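Local coordinates for protein amidohydrolase (Pseudomonas aeruginosa, PDB 2I5G) that probably hydrolyses dipeptides as a metal-dependent peptidase of the membrane dipeptidase (M19) family, which belongs to the TIM-barrel amidohydrolases, at residues I11-L16 with E313-V318; C39-W44 with Y90-A95; G103-F108 with A146-V151; G114-C119 with V151-D156; K173-Y178 with L319-G324. The protein carries 2 engineered substitutions. One frame throughout, in Å; residues are numbered along the deposited sequence.

Interaction 1 (I11-L16 with E313-V318)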
# COMPACT_ATOMS: atom_id res chain seq x y z
N ILE A 11 -26.10 28.76 6.76
CA ILE A 11 -25.07 28.10 5.97
C ILE A 11 -25.22 26.61 6.24
O ILE A 11 -24.92 26.14 7.34
CB ILE A 11 -23.66 28.51 6.42
CG1 ILE A 11 -23.48 30.01 6.23
CG2 ILE A 11 -22.62 27.73 5.64
CD1 ILE A 11 -23.63 30.45 4.79
N VAL A 12 -25.69 25.86 5.25
CA VAL A 12 -25.84 24.43 5.45
C VAL A 12 -24.74 23.74 4.65
O VAL A 12 -24.52 24.04 3.47
CB VAL A 12 -27.26 23.92 5.03
CG1 VAL A 12 -28.11 25.08 4.54
CG2 VAL A 12 -27.16 22.82 3.99
N ILE A 13 -24.05 22.82 5.31
CA ILE A 13 -22.96 22.09 4.69
C ILE A 13 -23.07 20.61 5.00
O ILE A 13 -23.54 20.24 6.08
CB ILE A 13 -21.60 22.61 5.21
CG1 ILE A 13 -21.38 24.04 4.68
CG2 ILE A 13 -20.48 21.67 4.79
CD1 ILE A 13 -20.09 24.67 5.12
N ASP A 14 -22.66 19.78 4.05
CA ASP A 14 -22.72 18.33 4.24
C ASP A 14 -21.33 17.75 4.11
O ASP A 14 -20.69 17.88 3.08
CB ASP A 14 -23.66 17.69 3.21
CG ASP A 14 -23.87 16.21 3.47
OD1 ASP A 14 -24.80 15.64 2.85
OD2 ASP A 14 -23.12 15.63 4.28
N GLY A 15 -20.89 17.08 5.17
CA GLY A 15 -19.57 16.49 5.20
C GLY A 15 -19.28 15.39 4.20
O GLY A 15 -18.11 15.11 3.94
N LEU A 16 -20.30 14.75 3.65
CA LEU A 16 -20.06 13.70 2.67
C LEU A 16 -21.23 13.34 1.77
O LEU A 16 -22.33 13.03 2.24
CB LEU A 16 -19.59 12.43 3.36
CG LEU A 16 -18.93 11.53 2.32
CD1 LEU A 16 -17.43 11.79 2.33
CD2 LEU A 16 -19.20 10.07 2.60
N GLU A 313 -22.10 26.13 10.27
CA GLU A 313 -21.11 27.03 10.85
C GLU A 313 -19.87 26.32 11.38
O GLU A 313 -18.76 26.77 11.16
CB GLU A 313 -21.74 27.86 11.97
CG GLU A 313 -22.77 28.87 11.47
CD GLU A 313 -23.19 29.86 12.54
OE1 GLU A 313 -23.96 30.80 12.21
OE2 GLU A 313 -22.76 29.70 13.70
N ASN A 314 -20.07 25.21 12.09
CA ASN A 314 -18.94 24.47 12.64
C ASN A 314 -18.00 23.94 11.55
O ASN A 314 -16.78 23.97 11.70
CB ASN A 314 -19.45 23.31 13.51
CG ASN A 314 -19.88 23.76 14.91
OD1 ASN A 314 -19.94 24.96 15.20
ND2 ASN A 314 -20.17 22.80 15.77
N TRP A 315 -18.57 23.45 10.45
CA TRP A 315 -17.75 22.94 9.36
C TRP A 315 -16.88 24.06 8.81
O TRP A 315 -15.70 23.86 8.52
CB TRP A 315 -18.61 22.38 8.24
CG TRP A 315 -18.65 20.89 8.21
CD1 TRP A 315 -19.77 20.10 8.17
CD2 TRP A 315 -17.53 20.00 8.18
NE1 TRP A 315 -19.41 18.78 8.13
CE2 TRP A 315 -18.04 18.69 8.13
CE3 TRP A 315 -16.14 20.19 8.20
CZ2 TRP A 315 -17.21 17.56 8.10
CZ3 TRP A 315 -15.31 19.07 8.17
CH2 TRP A 315 -15.85 17.77 8.12
N VAL A 316 -17.48 25.23 8.67
CA VAL A 316 -16.76 26.38 8.13
C VAL A 316 -15.57 26.77 9.00
O VAL A 316 -14.48 27.03 8.48
CB VAL A 316 -17.70 27.59 7.97
CG1 VAL A 316 -16.92 28.78 7.44
CG2 VAL A 316 -18.84 27.25 7.02
N ARG A 317 -15.77 26.80 10.31
CA ARG A 317 -14.71 27.17 11.25
C ARG A 317 -13.48 26.26 11.20
O ARG A 317 -12.34 26.74 11.28
CB ARG A 317 -15.26 27.21 12.67
CG ARG A 317 -14.21 27.47 13.74
CD ARG A 317 -14.83 27.97 15.03
NE ARG A 317 -15.49 29.26 14.84
CZ ARG A 317 -14.85 30.38 14.50
NH1 ARG A 317 -13.54 30.38 14.31
NH2 ARG A 317 -15.54 31.51 14.35
N VAL A 318 -13.69 24.96 11.07
CA VAL A 318 -12.57 24.02 11.01
C VAL A 318 -11.86 24.07 9.66
O VAL A 318 -10.63 23.97 9.58
CB VAL A 318 -13.02 22.58 11.30
CG1 VAL A 318 -13.81 22.03 10.12
CG2 VAL A 318 -11.82 21.71 11.58
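The indole of W315 is the flat group here, and both I13 and G15 come to it obliquely. I13 brings its CG2 methyl to the pyrrole part of the ring, 3.8 Å from W315 CD1. G15, with no side chain to intervene, lays its CA against the same indole, 3.7 Å from W315 NE1 and 3.9 Å from W315 CZ2. The ring N-H is used elsewhere, in a hydrogen bond to I246 O, and the ring also meets F207 with the two planes about 50° apart. The second branch of I13 serves the next helix residue: CG1 stands anti to the carbonyl carbon (chi1 -68°), and at its end CD1 touches V316 CG2 at 3.4 Å, the two side chains crossing at about a right angle. I11 CG2 reaches that same V316 methyl at 4.1 Å. The link between the segments is thus apolar, with no hydrogen bond across it. D14 points away from the helix; its OD2 accepts from L16 N at 3.0 Å, in an Asx turn where the chain rounds a corner at G15, while OD1 is bonded to T248. W315 touches I13, C177 and F207, each the first residue of its strand, which is consistent with the C-terminal helix 304-323 lying across the N-terminal end of a TIM-type barrel.

Interaction 2 (C39-W44 with Y90-A95)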
# COMPACT_ATOMS: atom_id res chain seq x y z
N CYS A 39 -17.83 16.57 -1.84
CA CYS A 39 -18.17 15.55 -2.81
C CYS A 39 -16.99 14.65 -3.14
O CYS A 39 -15.90 15.12 -3.49
CB CYS A 39 -18.71 16.18 -4.09
SG CYS A 39 -20.28 17.04 -3.82
N THR A 40 -17.21 13.35 -3.01
CA THR A 40 -16.20 12.35 -3.27
C THR A 40 -15.96 12.15 -4.76
O THR A 40 -16.89 11.94 -5.53
CB THR A 40 -16.60 11.01 -2.65
OG1 THR A 40 -16.83 11.19 -1.25
CG2 THR A 40 -15.52 9.98 -2.85
N VAL A 41 -14.69 12.21 -5.15
CA VAL A 41 -14.29 12.01 -6.54
C VAL A 41 -13.26 10.88 -6.63
O VAL A 41 -12.56 10.72 -7.63
CB VAL A 41 -13.67 13.31 -7.13
CG1 VAL A 41 -14.62 14.49 -6.93
CG2 VAL A 41 -12.34 13.60 -6.48
N SER A 42 -13.17 10.07 -5.57
CA SER A 42 -12.21 8.98 -5.53
C SER A 42 -12.37 8.11 -4.29
O SER A 42 -12.59 8.62 -3.19
CB SER A 42 -10.78 9.56 -5.57
OG SER A 42 -9.78 8.57 -5.36
N VAL A 43 -12.26 6.79 -4.48
CA VAL A 43 -12.35 5.84 -3.37
C VAL A 43 -11.35 4.69 -3.52
O VAL A 43 -10.59 4.41 -2.59
CB VAL A 43 -13.82 5.30 -3.19
CG1 VAL A 43 -14.51 5.25 -4.50
CG2 VAL A 43 -13.81 3.93 -2.53
N TRP A 44 -11.33 4.04 -4.67
CA TRP A 44 -10.38 2.95 -4.91
C TRP A 44 -9.35 3.35 -5.97
O TRP A 44 -8.25 2.79 -6.03
CB TRP A 44 -11.11 1.68 -5.38
CG TRP A 44 -11.89 0.92 -4.33
CD1 TRP A 44 -13.19 0.50 -4.42
CD2 TRP A 44 -11.42 0.44 -3.06
NE1 TRP A 44 -13.55 -0.21 -3.31
CE2 TRP A 44 -12.49 -0.26 -2.45
CE3 TRP A 44 -10.20 0.53 -2.38
CZ2 TRP A 44 -12.37 -0.87 -1.19
CZ3 TRP A 44 -10.08 -0.07 -1.13
CH2 TRP A 44 -11.17 -0.77 -0.55
N TYR A 90 -14.23 19.30 -3.50
CA TYR A 90 -13.72 17.98 -3.87
C TYR A 90 -13.05 17.23 -2.74
O TYR A 90 -12.20 17.78 -2.03
CB TYR A 90 -12.72 18.08 -5.02
CG TYR A 90 -13.32 18.50 -6.33
CD1 TYR A 90 -14.69 18.33 -6.57
CD2 TYR A 90 -12.52 19.01 -7.35
CE1 TYR A 90 -15.24 18.66 -7.80
CE2 TYR A 90 -13.06 19.34 -8.58
CZ TYR A 90 -14.42 19.16 -8.80
OH TYR A 90 -14.95 19.46 -10.03
N GLY A 91 -13.42 15.95 -2.59
CA GLY A 91 -12.84 15.12 -1.55
C GLY A 91 -12.46 13.73 -2.01
O GLY A 91 -13.02 13.20 -2.99
N PHE A 92 -11.49 13.13 -1.32
CA PHE A 92 -11.04 11.77 -1.61
C PHE A 92 -11.38 10.93 -0.39
O PHE A 92 -11.21 11.39 0.75
CB PHE A 92 -9.52 11.68 -1.78
CG PHE A 92 -8.98 12.39 -2.98
CD1 PHE A 92 -9.82 13.03 -3.89
CD2 PHE A 92 -7.61 12.38 -3.23
CE1 PHE A 92 -9.30 13.64 -5.02
CE2 PHE A 92 -7.08 12.99 -4.35
CZ PHE A 92 -7.92 13.62 -5.25
N GLN A 93 -11.85 9.71 -0.60
CA GLN A 93 -12.13 8.86 0.53
C GLN A 93 -11.00 7.85 0.66
O GLN A 93 -11.12 6.82 1.33
CB GLN A 93 -13.48 8.17 0.36
CG GLN A 93 -14.65 9.08 0.70
CD GLN A 93 -15.85 8.32 1.24
OE1 GLN A 93 -15.74 7.60 2.25
NE2 GLN A 93 -17.00 8.48 0.59
N ASN A 94 -9.87 8.16 0.02
CA ASN A 94 -8.71 7.29 0.07
C ASN A 94 -7.46 8.09 -0.30
O ASN A 94 -7.48 8.90 -1.22
CB ASN A 94 -8.88 6.13 -0.92
CG ASN A 94 -7.98 4.95 -0.59
OD1 ASN A 94 -6.92 5.11 0.02
ND2 ASN A 94 -8.38 3.77 -1.02
N ALA A 95 -6.37 7.84 0.42
CA ALA A 95 -5.11 8.53 0.14
C ALA A 95 -4.39 7.82 -1.00
O ALA A 95 -3.36 8.29 -1.48
CB ALA A 95 -4.24 8.52 1.38
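T40 and Q93 cross at about a right angle where the neighbouring parallel strands 36-40 and 86-92 of the barrel run out into loops. Q93 NE2 gives a 3.3 Å hydrogen bond to T40 OG1, and the Q93 methylene CG packs beside T40 CG2. V41 divides its two methyls between two rings. CG1 meets Y90 CD1 at 3.9 Å, those side chains again at about a right angle; CG2 comes to the edge of the F92 ring, near its plane, closest to F92 CE1. S42 CB adds an oblique contact with F92, while its OG is bonded to T50. The backbones are laced by G91 N to C39 O (2.8 Å) and V41 N to G91 O (2.9 Å). The pairing carries on past the strands in Q93 N to S42 O, 2.9 Å and nearly straight at 169°. W44 slants across N94, its indole 66° from the amide plane, and gives its NE1 to W261 O. A chi1 of -160° sets N94 CG anti to the backbone N, toward V43; ND2 then gives an N-H to V43 O at 2.8 Å, the acceptor lying in the amide plane and the bond nearly along the C=O axis.

Interaction 3 (G103-F108 with A146-V151)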
# COMPACT_ATOMS: atom_id res chain seq x y z
N GLY A 103 4.47 14.30 -3.70
CA GLY A 103 4.30 15.48 -4.52
C GLY A 103 2.88 15.64 -5.03
O GLY A 103 2.48 16.74 -5.43
N TYR A 104 2.10 14.56 -5.01
CA TYR A 104 0.73 14.62 -5.49
C TYR A 104 -0.19 15.31 -4.50
O TYR A 104 -1.29 15.73 -4.86
CB TYR A 104 0.18 13.22 -5.79
CG TYR A 104 0.81 12.53 -6.98
CD1 TYR A 104 0.49 11.21 -7.30
CD2 TYR A 104 1.74 13.19 -7.78
CE1 TYR A 104 1.09 10.57 -8.37
CE2 TYR A 104 2.34 12.55 -8.86
CZ TYR A 104 2.01 11.24 -9.15
OH TYR A 104 2.62 10.61 -10.21
N VAL A 105 0.23 15.41 -3.24
CA VAL A 105 -0.61 16.08 -2.26
C VAL A 105 -0.80 17.53 -2.71
O VAL A 105 -1.91 18.05 -2.69
CB VAL A 105 0.00 16.06 -0.85
CG1 VAL A 105 -0.85 16.90 0.10
CG2 VAL A 105 0.09 14.62 -0.34
N GLU A 106 0.27 18.17 -3.14
CA GLU A 106 0.19 19.55 -3.59
C GLU A 106 -0.51 19.67 -4.95
O GLU A 106 -1.18 20.66 -5.23
CB GLU A 106 1.59 20.15 -3.67
CG GLU A 106 1.66 21.55 -4.25
CD GLU A 106 3.05 22.14 -4.13
OE1 GLU A 106 4.02 21.48 -4.57
OE2 GLU A 106 3.17 23.26 -3.60
N VAL A 107 -0.35 18.64 -5.79
CA VAL A 107 -0.96 18.62 -7.12
C VAL A 107 -2.48 18.62 -7.04
O VAL A 107 -3.15 19.39 -7.72
CB VAL A 107 -0.54 17.36 -7.93
CG1 VAL A 107 -1.28 17.33 -9.26
CG2 VAL A 107 0.96 17.36 -8.17
N PHE A 108 -3.02 17.73 -6.21
CA PHE A 108 -4.47 17.63 -6.08
C PHE A 108 -5.05 18.87 -5.42
O PHE A 108 -6.14 19.32 -5.76
CB PHE A 108 -4.86 16.37 -5.30
CG PHE A 108 -4.80 15.12 -6.12
CD1 PHE A 108 -5.58 15.00 -7.27
CD2 PHE A 108 -3.97 14.07 -5.76
CE1 PHE A 108 -5.54 13.85 -8.05
CE2 PHE A 108 -3.91 12.91 -6.54
CZ PHE A 108 -4.70 12.80 -7.69
N ALA A 146 2.15 15.09 7.15
CA ALA A 146 2.95 16.32 7.19
C ALA A 146 2.69 17.22 5.98
O ALA A 146 2.33 18.38 6.15
CB ALA A 146 4.43 15.97 7.28
N GLU A 147 2.89 16.69 4.77
CA GLU A 147 2.66 17.49 3.57
C GLU A 147 1.23 18.01 3.49
O GLU A 147 1.00 19.14 3.06
CB GLU A 147 2.98 16.68 2.30
CG GLU A 147 2.77 17.49 1.00
CD GLU A 147 3.82 18.59 0.81
OE1 GLU A 147 4.29 19.16 1.81
OE2 GLU A 147 4.15 18.90 -0.36
N MSE A 148 0.26 17.19 3.90
CA MSE A 148 -1.14 17.61 3.89
C MSE A 148 -1.34 18.82 4.82
O MSE A 148 -2.15 19.70 4.53
CB MSE A 148 -2.05 16.46 4.32
CG MSE A 148 -2.20 15.37 3.26
SE MSE A 148 -3.30 13.86 3.80
CE MSE A 148 -5.01 14.77 3.86
N ASN A 149 -0.61 18.85 5.93
CA ASN A 149 -0.72 19.96 6.87
C ASN A 149 -0.12 21.21 6.26
O ASN A 149 -0.62 22.32 6.45
CB ASN A 149 0.03 19.66 8.18
CG ASN A 149 -0.65 18.59 9.01
OD1 ASN A 149 -1.84 18.34 8.84
ND2 ASN A 149 0.10 17.99 9.92
N ARG A 150 0.97 21.02 5.51
CA ARG A 150 1.67 22.13 4.87
C ARG A 150 0.90 22.70 3.69
O ARG A 150 0.81 23.92 3.52
CB ARG A 150 3.04 21.65 4.41
CG ARG A 150 3.99 22.75 4.00
CD ARG A 150 5.28 22.14 3.45
NE ARG A 150 5.07 21.54 2.14
CZ ARG A 150 4.85 22.24 1.03
NH1 ARG A 150 4.84 23.56 1.07
NH2 ARG A 150 4.65 21.61 -0.12
N VAL A 151 0.34 21.82 2.88
CA VAL A 151 -0.42 22.20 1.69
C VAL A 151 -1.84 22.69 1.99
O VAL A 151 -2.39 23.51 1.25
CB VAL A 151 -0.47 21.01 0.68
CG1 VAL A 151 -1.41 21.33 -0.47
CG2 VAL A 151 0.92 20.72 0.15
O HOH W 1 3.10 17.66 -2.60
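Two outer helices of the barrel, 103-110 and 139-151, meet where V105 faces E147, M148 and V151. Their axes come within 9.2 Å and cross at -31°, with both chains running the same way. V105 and E147 slide past each other in opposite directions, and it is the glutamate's methylene that touches: E147 CG lies 3.6 Å from V105 CB. V105 CG1, anti to its backbone N (chi1 174°), goes deeper, to CG of the selenomethionine M148 at 3.8 Å, and also faces V151 CB. One turn along, V151 spreads its two methyls over E106, CG2 lying 3.9 Å from E106 CB. In the alternating strand-helix order of the fold, helix 103-110 leads into strand 113-117 and helix 139-151 leads into strand 154-156, so these are successive helices on the outside of adjacent strands; M148 reaches inward to V116. Polar groups line the outer side of the seam. E147 bends at chi2 (70°), and its carboxylate is gripped side-on by R150 of its own helix: R150 NE goes to E147 OE1 and R150 NH2 to E147 OE2 at 2.8 Å, both on the syn side. A water takes the N-H of E106 and donates to E147 OE2, which ties the first turn of one helix to this ion pair. R150 would probably offset some repulsion between the carboxylates, whose nearest oxygens, E106 OE1 and E147 OE2, are 4.9 Å apart. E106 OE2 stays 4.1 Å from R150 NH2, near the edge of the guanidinium but beyond a salt bridge.

Interaction 4 (G114-C119 with V151-D156)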
# COMPACT_ATOMS: atom_id res chain seq x y z
N GLY A 114 -9.83 19.41 -1.22
CA GLY A 114 -9.63 19.99 0.10
C GLY A 114 -9.75 19.06 1.29
O GLY A 114 -9.44 19.44 2.42
N ILE A 115 -10.22 17.84 1.06
CA ILE A 115 -10.36 16.88 2.14
C ILE A 115 -9.96 15.49 1.64
O ILE A 115 -10.38 15.07 0.57
CB ILE A 115 -11.82 16.83 2.67
CG1 ILE A 115 -12.26 18.23 3.09
CG2 ILE A 115 -11.92 15.89 3.86
CD1 ILE A 115 -13.65 18.30 3.72
N VAL A 116 -9.14 14.80 2.41
CA VAL A 116 -8.71 13.47 2.00
C VAL A 116 -8.75 12.48 3.15
O VAL A 116 -8.19 12.73 4.21
CB VAL A 116 -7.28 13.51 1.44
CG1 VAL A 116 -6.82 12.12 1.07
CG2 VAL A 116 -7.23 14.42 0.22
N GLN A 117 -9.44 11.37 2.92
CA GLN A 117 -9.52 10.32 3.93
C GLN A 117 -8.20 9.56 3.82
O GLN A 117 -7.72 9.31 2.71
CB GLN A 117 -10.70 9.39 3.62
CG GLN A 117 -11.04 8.45 4.75
CD GLN A 117 -12.36 7.72 4.54
OE1 GLN A 117 -13.15 7.59 5.47
NE2 GLN A 117 -12.60 7.25 3.33
N MSE A 118 -7.62 9.20 4.96
CA MSE A 118 -6.35 8.49 4.97
C MSE A 118 -6.39 7.11 4.33
O MSE A 118 -5.52 6.76 3.55
CB MSE A 118 -5.83 8.37 6.41
CG MSE A 118 -4.50 9.06 6.64
SE MSE A 118 -4.48 10.85 5.90
CE MSE A 118 -6.04 11.51 6.81
N CYS A 119 -7.41 6.33 4.67
CA CYS A 119 -7.52 4.98 4.13
C CYS A 119 -8.97 4.66 3.84
O CYS A 119 -9.87 5.43 4.20
CB CYS A 119 -6.97 3.97 5.14
SG CYS A 119 -5.32 4.36 5.78
N VAL A 151 0.34 21.82 2.88
CA VAL A 151 -0.42 22.20 1.69
C VAL A 151 -1.84 22.69 1.99
O VAL A 151 -2.39 23.51 1.25
CB VAL A 151 -0.47 21.01 0.68
CG1 VAL A 151 -1.41 21.33 -0.47
CG2 VAL A 151 0.92 20.72 0.15
N GLY A 152 -2.43 22.18 3.06
CA GLY A 152 -3.76 22.61 3.43
C GLY A 152 -4.89 21.67 3.02
O GLY A 152 -5.90 22.12 2.48
N ILE A 153 -4.73 20.38 3.26
CA ILE A 153 -5.77 19.41 2.94
C ILE A 153 -6.11 18.72 4.24
O ILE A 153 -5.24 18.15 4.89
CB ILE A 153 -5.29 18.35 1.93
CG1 ILE A 153 -5.15 18.98 0.54
CG2 ILE A 153 -6.28 17.19 1.90
CD1 ILE A 153 -4.69 18.02 -0.54
N MSE A 154 -7.37 18.77 4.63
CA MSE A 154 -7.81 18.17 5.87
C MSE A 154 -7.79 16.65 5.87
O MSE A 154 -8.18 16.01 4.89
CB MSE A 154 -9.21 18.67 6.21
CG MSE A 154 -9.79 18.06 7.46
SE MSE A 154 -11.33 19.04 8.08
CE MSE A 154 -11.10 18.72 9.98
N CYS A 155 -7.33 16.08 6.99
CA CYS A 155 -7.25 14.63 7.17
C CYS A 155 -8.59 14.09 7.64
O CYS A 155 -9.15 14.56 8.63
CB CYS A 155 -6.18 14.29 8.21
SG CYS A 155 -4.49 14.76 7.76
N ASP A 156 -9.09 13.08 6.93
CA ASP A 156 -10.36 12.46 7.26
C ASP A 156 -10.08 11.03 7.72
O ASP A 156 -9.18 10.37 7.18
CB ASP A 156 -11.29 12.48 6.03
CG ASP A 156 -12.66 11.90 6.32
OD1 ASP A 156 -13.23 12.19 7.40
OD2 ASP A 156 -13.19 11.17 5.45
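Q117 and D156, neighbours on adjacent strands, cross with amide and carboxylate planes only 11° apart, yet the two polar ends do not bond each other. D156 OD2 rests instead against the aliphatic part of the glutamine, 3.5 Å from Q117 CG, and the two CA atoms are 4.0 Å apart. Both groups are engaged elsewhere: Q117 NE2 with Q93 O, Q117 OE1 with H159 N, and D156 OD1 with S179 N. Strands 113-117 and 154-156 pair in parallel through four backbone bonds of 2.9 to 3.1 Å: M154 N to G114 O, V116 N to M154 O, D156 N to V116 O and M118 N to D156 O. I115 stands on the same face as Q117 and D156, and its CG2 touches D156 CB. On the face of V116 and C155, V116 CG2 meets I153 CG2 of the incoming loop at 3.4 Å, with the selenomethionine M148 of helix 139-151 lying against both. That helix is the crossover of the beta-alpha-beta unit; it ends at V151, and G152, with positive phi (100°), turns the chain toward the sheet. A buried carboxylate and amide thus sit at the C-terminal ends of the strands, the end that carries the active site in TIM barrels, and their bonds to backbone groups beyond this pair would limit their rotation.

Interaction 5 (K173-Y178 with L319-G324)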
# COMPACT_ATOMS: atom_id res chain seq x y z
N LYS A 173 -0.92 18.68 12.82
CA LYS A 173 -0.83 19.94 13.56
C LYS A 173 -2.07 20.78 13.26
O LYS A 173 -2.18 21.93 13.69
CB LYS A 173 0.43 20.69 13.15
CG LYS A 173 1.70 19.95 13.56
CD LYS A 173 2.93 20.55 12.94
CE LYS A 173 4.14 19.75 13.38
NZ LYS A 173 5.38 20.20 12.71
N LYS A 174 -2.98 20.18 12.52
CA LYS A 174 -4.23 20.82 12.14
C LYS A 174 -5.34 19.83 12.44
O LYS A 174 -5.16 18.62 12.29
CB LYS A 174 -4.23 21.16 10.65
CG LYS A 174 -3.37 22.35 10.27
CD LYS A 174 -3.92 23.64 10.86
CE LYS A 174 -3.27 24.84 10.19
NZ LYS A 174 -3.84 26.15 10.64
N PRO A 175 -6.50 20.33 12.88
CA PRO A 175 -7.63 19.46 13.20
C PRO A 175 -7.92 18.43 12.12
O PRO A 175 -7.79 18.71 10.93
CB PRO A 175 -8.78 20.46 13.35
CG PRO A 175 -8.10 21.68 13.86
CD PRO A 175 -6.87 21.75 12.99
N VAL A 176 -8.27 17.21 12.53
CA VAL A 176 -8.62 16.16 11.59
C VAL A 176 -10.11 15.89 11.81
O VAL A 176 -10.73 16.49 12.70
CB VAL A 176 -7.81 14.88 11.82
CG1 VAL A 176 -6.32 15.16 11.59
CG2 VAL A 176 -8.05 14.36 13.22
N CYS A 177 -10.70 14.99 11.04
CA CYS A 177 -12.12 14.75 11.21
C CYS A 177 -12.60 13.36 10.84
O CYS A 177 -11.88 12.59 10.20
CB CYS A 177 -12.90 15.75 10.37
SG CYS A 177 -12.67 15.48 8.57
N TYR A 178 -13.83 13.08 11.26
CA TYR A 178 -14.53 11.85 10.93
C TYR A 178 -15.72 12.45 10.18
O TYR A 178 -16.81 12.56 10.73
CB TYR A 178 -15.05 11.11 12.17
CG TYR A 178 -14.00 10.38 12.98
CD1 TYR A 178 -13.02 9.61 12.37
CD2 TYR A 178 -14.03 10.43 14.38
CE1 TYR A 178 -12.08 8.90 13.12
CE2 TYR A 178 -13.10 9.73 15.14
CZ TYR A 178 -12.13 8.96 14.51
OH TYR A 178 -11.22 8.27 15.27
N LEU A 319 -12.63 24.20 8.58
CA LEU A 319 -12.06 24.28 7.25
C LEU A 319 -11.24 25.55 7.14
O LEU A 319 -10.25 25.60 6.43
CB LEU A 319 -13.15 24.27 6.18
CG LEU A 319 -13.78 22.90 5.92
CD1 LEU A 319 -14.94 23.02 4.95
CD2 LEU A 319 -12.72 21.96 5.38
N ARG A 320 -11.67 26.59 7.86
CA ARG A 320 -10.97 27.86 7.84
C ARG A 320 -9.64 27.65 8.55
O ARG A 320 -8.60 28.14 8.11
CB ARG A 320 -11.80 28.92 8.56
CG ARG A 320 -11.19 30.31 8.55
CD ARG A 320 -12.03 31.27 9.39
NE ARG A 320 -13.37 31.48 8.83
CZ ARG A 320 -13.62 32.17 7.73
NH1 ARG A 320 -12.62 32.74 7.05
NH2 ARG A 320 -14.87 32.31 7.29
N ASP A 321 -9.70 26.91 9.65
CA ASP A 321 -8.52 26.62 10.44
C ASP A 321 -7.51 25.85 9.59
O ASP A 321 -6.38 26.30 9.40
CB ASP A 321 -8.89 25.76 11.66
CG ASP A 321 -7.77 25.68 12.69
OD1 ASP A 321 -6.58 25.79 12.31
OD2 ASP A 321 -8.08 25.51 13.88
N VAL A 322 -7.94 24.71 9.05
CA VAL A 322 -7.07 23.86 8.25
C VAL A 322 -6.52 24.44 6.94
O VAL A 322 -5.40 24.14 6.56
CB VAL A 322 -7.76 22.52 7.93
CG1 VAL A 322 -8.14 21.82 9.23
CG2 VAL A 322 -8.98 22.76 7.07
N TRP A 323 -7.29 25.27 6.24
CA TRP A 323 -6.79 25.86 5.00
C TRP A 323 -6.09 27.19 5.21
O TRP A 323 -5.53 27.74 4.27
CB TRP A 323 -7.93 26.09 4.00
CG TRP A 323 -8.71 24.89 3.60
CD1 TRP A 323 -8.30 23.59 3.65
CD2 TRP A 323 -10.03 24.88 3.05
NE1 TRP A 323 -9.29 22.77 3.16
CE2 TRP A 323 -10.36 23.54 2.79
CE3 TRP A 323 -10.97 25.88 2.75
CZ2 TRP A 323 -11.59 23.16 2.23
CZ3 TRP A 323 -12.19 25.51 2.21
CH2 TRP A 323 -12.49 24.15 1.95
N GLY A 324 -6.11 27.70 6.44
CA GLY A 324 -5.49 28.99 6.72
C GLY A 324 -6.25 30.03 5.90
O GLY A 324 -6.17 31.23 6.12
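K174 turns its CG beside the backbone N (chi1 -75°) and bends again at chi2 (-66°), which puts CD beside V322 CA and D321 OD1; the extended remainder carries NZ to D321 on the last turn of helix 304-323. D321 CG, anti to its own backbone N (chi1 -167°), lies against P175 CD, with the carboxylate between lysine and proline. The ammonium takes two acceptors of this one residue: K174 NZ is 2.8 Å from the backbone D321 O and 3.2 Å from the carboxylate D321 OD1, the latter a salt bridge in which OD1 is met nearly along its C-O direction. NZ stands above the plane of the D321 carbonyl, and G324 N reaches D321 O (3.3 Å) from the opposite face, so the oxygen is shared by a lysine and the helix end. A positive charge at a helix C-terminus would probably be favoured by the helix dipole. In the barrel, residues 173-176 form the loop that enters strand 177-181, whose C177 bonds the backbone of C155 in the neighbouring strand; the C-terminal helix is therefore fastened to the N-terminal end of strand 177-181. P175 supplies the apolar half. Its ring crosses D321 at about a right angle, with P175 CG 3.8 Å from D321 OD2, and P175 CD lies 4.0 Å from V322 CG1. That valine methyl also sits 3.6 Å from P175 O. W323, which does not touch the loop, makes a cation-pi contact with K109 and a weak hydrogen bond to G114 O.

Overall arrangement
Interactions 2 and 4 are the buried core: strand pairs of one parallel sheet, held by ladders of backbone bonds and joined to each other by F92 O to Q117 N and Q93 O to Q117 NE2. Interaction 3 lies farther out, about 19 Å from the chain's centre; it mixes apolar packing with an ion pair inside one helix and a bridging water, and shares V151 with interaction 4. Interactions 1 and 5, both partly buried, use helix 304-323, the first through apolar side chains and an indole, the second, toward the helix end, through a lysine-aspartate bridge and a proline. Between them V318 packs on P175, while W315 and V318 touch M154 of interaction 4.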